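Local coordinates for inositol-1,4,5-trisphosphate 5-phosphatase 1 (Schizosaccharomyces pombe, PDB 1I9Z), which removes the 5-phosphate from soluble and lipid inositol phosphates, including inositol 1,4,5-trisphosphate and phosphatidylinositol 4,5-bisphosphate, through its magnesium-dependent catalytic domain, at residues A[154-159]-A[315-320]. Numbering follows the deposited sequence.
Sequences DYEDTG and ANIVKV
A beta hairpin whose type II' turn runs from Tyr-155 to Thr-158 joins strands 147-155 and 158-166 and meets the end of strand 309-320 in the other sheet of this DNase I-like phosphatase domain. Three hydrogen bonds, all using the backbone of 315-320, fasten the turn across the two sheets. Thr-158 carries OG1 beside its own backbone N (chi1 -66°), where it accepts Val-318 N at 3.0 Å. One residue back, Asp-157 N gives its hydrogen to Val-318 O at 2.9 Å, nearly along the C=O axis, so that both polar backbone atoms of Val-318 are held by the hairpin. Asp-157 OD1 then takes Val-320 N in an almost straight bond (174°) that arrives from above the carboxylate plane, while OD2 makes a salt bridge with Arg-322. Ile-317 fills the buried side. Its CG1 presses obliquely on the Tyr-155 ring, 3.4 Å from CD2, with the two side chains crossing at about a right angle; CG2 reaches on toward Glu-156 CG, and CD1 turns to the methyl CG2 of Thr-158. Tyr-155 holds CG anti to the backbone N (chi1 -171°), and its side chain also touches Lys-23 and Val-25 of strand 20-33. At the more exposed side, Glu-156 bends at its second torsion and lays its carboxylate obliquely across the extended Lys-319 chain, OE1 lying 3.4 Å from Lys-319 CG. The charged ends stop short of a salt bridge, although their opposite charges probably still attract. Ser-126 OG hydrogen-bonds to Glu-156 OE2, the same oxygen that receives a water's hydrogen at 2.6 Å; that water in turn accepts from Lys-319 NZ at 2.8 Å.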
loop_
_atom_site.group_PDB
_atom_site.type_symbol
_atom_site.label_atom_id
_atom_site.label_comp_id
_atom_site.label_asym_id
_atom_site.label_seq_id
_atom_site.Cartn_x
_atom_site.Cartn_y
_atom_site.Cartn_z
ATOM N N ASP A 154 9.611 -1.541 -10.810
ATOM C CA ASP A 154 9.486 -2.909 -11.302
ATOM C C ASP A 154 10.463 -3.691 -10.458
ATOM O O ASP A 154 11.545 -3.176 -10.119
ATOM C CB ASP A 154 9.875 -2.986 -12.782
ATOM C CG ASP A 154 8.921 -2.280 -13.624
ATOM O OD1 ASP A 154 7.733 -2.621 -13.526
ATOM O OD2 ASP A 154 9.294 -1.367 -14.378
ATOM N N TYR A 155 10.057 -4.900 -10.067
ATOM C CA TYR A 155 10.919 -5.831 -9.337
ATOM C C TYR A 155 11.039 -6.962 -10.391
ATOM O O TYR A 155 10.099 -7.741 -10.655
ATOM C CB TYR A 155 10.311 -6.284 -8.020
ATOM C CG TYR A 155 11.302 -7.061 -7.182
ATOM C CD1 TYR A 155 11.752 -6.554 -5.960
ATOM C CD2 TYR A 155 11.791 -8.307 -7.602
ATOM C CE1 TYR A 155 12.637 -7.242 -5.179
ATOM C CE2 TYR A 155 12.708 -9.029 -6.811
ATOM C CZ TYR A 155 13.123 -8.482 -5.609
ATOM O OH TYR A 155 14.030 -9.121 -4.819
ATOM N N GLU A 156 12.230 -7.018 -10.992
ATOM C CA GLU A 156 12.448 -7.890 -12.145
ATOM C C GLU A 156 11.364 -7.463 -13.148
ATOM O O GLU A 156 11.245 -6.270 -13.426
ATOM C CB GLU A 156 12.364 -9.371 -11.763
ATOM C CG GLU A 156 13.497 -9.844 -10.858
ATOM C CD GLU A 156 14.944 -9.707 -11.419
ATOM O OE1 GLU A 156 15.176 -9.430 -12.606
ATOM O OE2 GLU A 156 15.870 -9.874 -10.616
ATOM N N ASP A 157 10.548 -8.384 -13.680
ATOM C CA ASP A 157 9.552 -7.955 -14.646
ATOM C C ASP A 157 8.139 -7.814 -14.068
ATOM O O ASP A 157 7.147 -7.897 -14.799
ATOM C CB ASP A 157 9.512 -8.914 -15.836
ATOM C CG ASP A 157 10.838 -8.936 -16.610
ATOM O OD1 ASP A 157 11.731 -9.714 -16.279
ATOM O OD2 ASP A 157 10.978 -8.135 -17.538
ATOM N N THR A 158 8.043 -7.601 -12.766
ATOM C CA THR A 158 6.734 -7.458 -12.140
ATOM C C THR A 158 6.598 -6.003 -11.686
ATOM O O THR A 158 7.520 -5.520 -11.032
ATOM C CB THR A 158 6.654 -8.404 -10.919
ATOM O OG1 THR A 158 6.701 -9.781 -11.387
ATOM C CG2 THR A 158 5.331 -8.160 -10.159
ATOM N N GLY A 159 5.474 -5.337 -11.984
ATOM C CA GLY A 159 5.297 -3.922 -11.609
ATOM C C GLY A 159 4.521 -3.700 -10.311
ATOM O O GLY A 159 3.462 -4.312 -10.140
ATOM N N ALA A 315 4.637 -11.441 -2.494
ATOM C CA ALA A 315 4.373 -10.997 -3.847
ATOM C C ALA A 315 5.208 -11.857 -4.779
ATOM O O ALA A 315 6.438 -11.902 -4.648
ATOM C CB ALA A 315 4.770 -9.515 -4.005
ATOM N N ASN A 316 4.521 -12.580 -5.664
ATOM C CA ASN A 316 5.186 -13.425 -6.619
ATOM C C ASN A 316 5.725 -12.543 -7.717
ATOM O O ASN A 316 4.984 -11.777 -8.333
ATOM C CB ASN A 316 4.220 -14.457 -7.209
ATOM C CG ASN A 316 4.958 -15.445 -8.121
ATOM O OD1 ASN A 316 4.921 -15.335 -9.348
ATOM N ND2 ASN A 316 5.684 -16.380 -7.508
ATOM N N ILE A 317 7.020 -12.685 -7.949
ATOM C CA ILE A 317 7.806 -11.923 -8.917
ATOM C C ILE A 317 8.242 -12.824 -10.068
ATOM O O ILE A 317 8.513 -13.991 -9.853
ATOM C CB ILE A 317 9.099 -11.333 -8.168
ATOM C CG1 ILE A 317 8.823 -9.878 -7.825
ATOM C CG2 ILE A 317 10.441 -11.464 -8.988
ATOM C CD1 ILE A 317 7.491 -9.655 -7.317
ATOM N N VAL A 318 8.305 -12.272 -11.268
ATOM C CA VAL A 318 8.765 -13.063 -12.413
ATOM C C VAL A 318 9.928 -12.388 -13.104
ATOM O O VAL A 318 9.898 -11.190 -13.342
ATOM C CB VAL A 318 7.656 -13.252 -13.460
ATOM C CG1 VAL A 318 8.126 -14.209 -14.582
ATOM C CG2 VAL A 318 6.405 -13.788 -12.762
ATOM N N LYS A 319 10.953 -13.163 -13.432
ATOM C CA LYS A 319 12.075 -12.622 -14.161
ATOM C C LYS A 319 12.079 -13.389 -15.500
ATOM O O LYS A 319 12.258 -14.616 -15.528
ATOM C CB LYS A 319 13.369 -12.853 -13.394
ATOM C CG LYS A 319 14.585 -12.381 -14.181
ATOM C CD LYS A 319 15.856 -12.710 -13.398
ATOM C CE LYS A 319 17.148 -12.317 -14.129
ATOM N NZ LYS A 319 18.309 -12.515 -13.200
ATOM N N VAL A 320 11.868 -12.655 -16.582
ATOM C CA VAL A 320 11.790 -13.211 -17.928
ATOM C C VAL A 320 13.080 -13.009 -18.722
ATOM O O VAL A 320 13.577 -11.904 -18.792
ATOM C CB VAL A 320 10.663 -12.531 -18.729
ATOM C CG1 VAL A 320 10.541 -13.171 -20.124
ATOM C CG2 VAL A 320 9.321 -12.646 -17.969
HETATM O O HOH W 1 18.338 -10.498 -11.201
#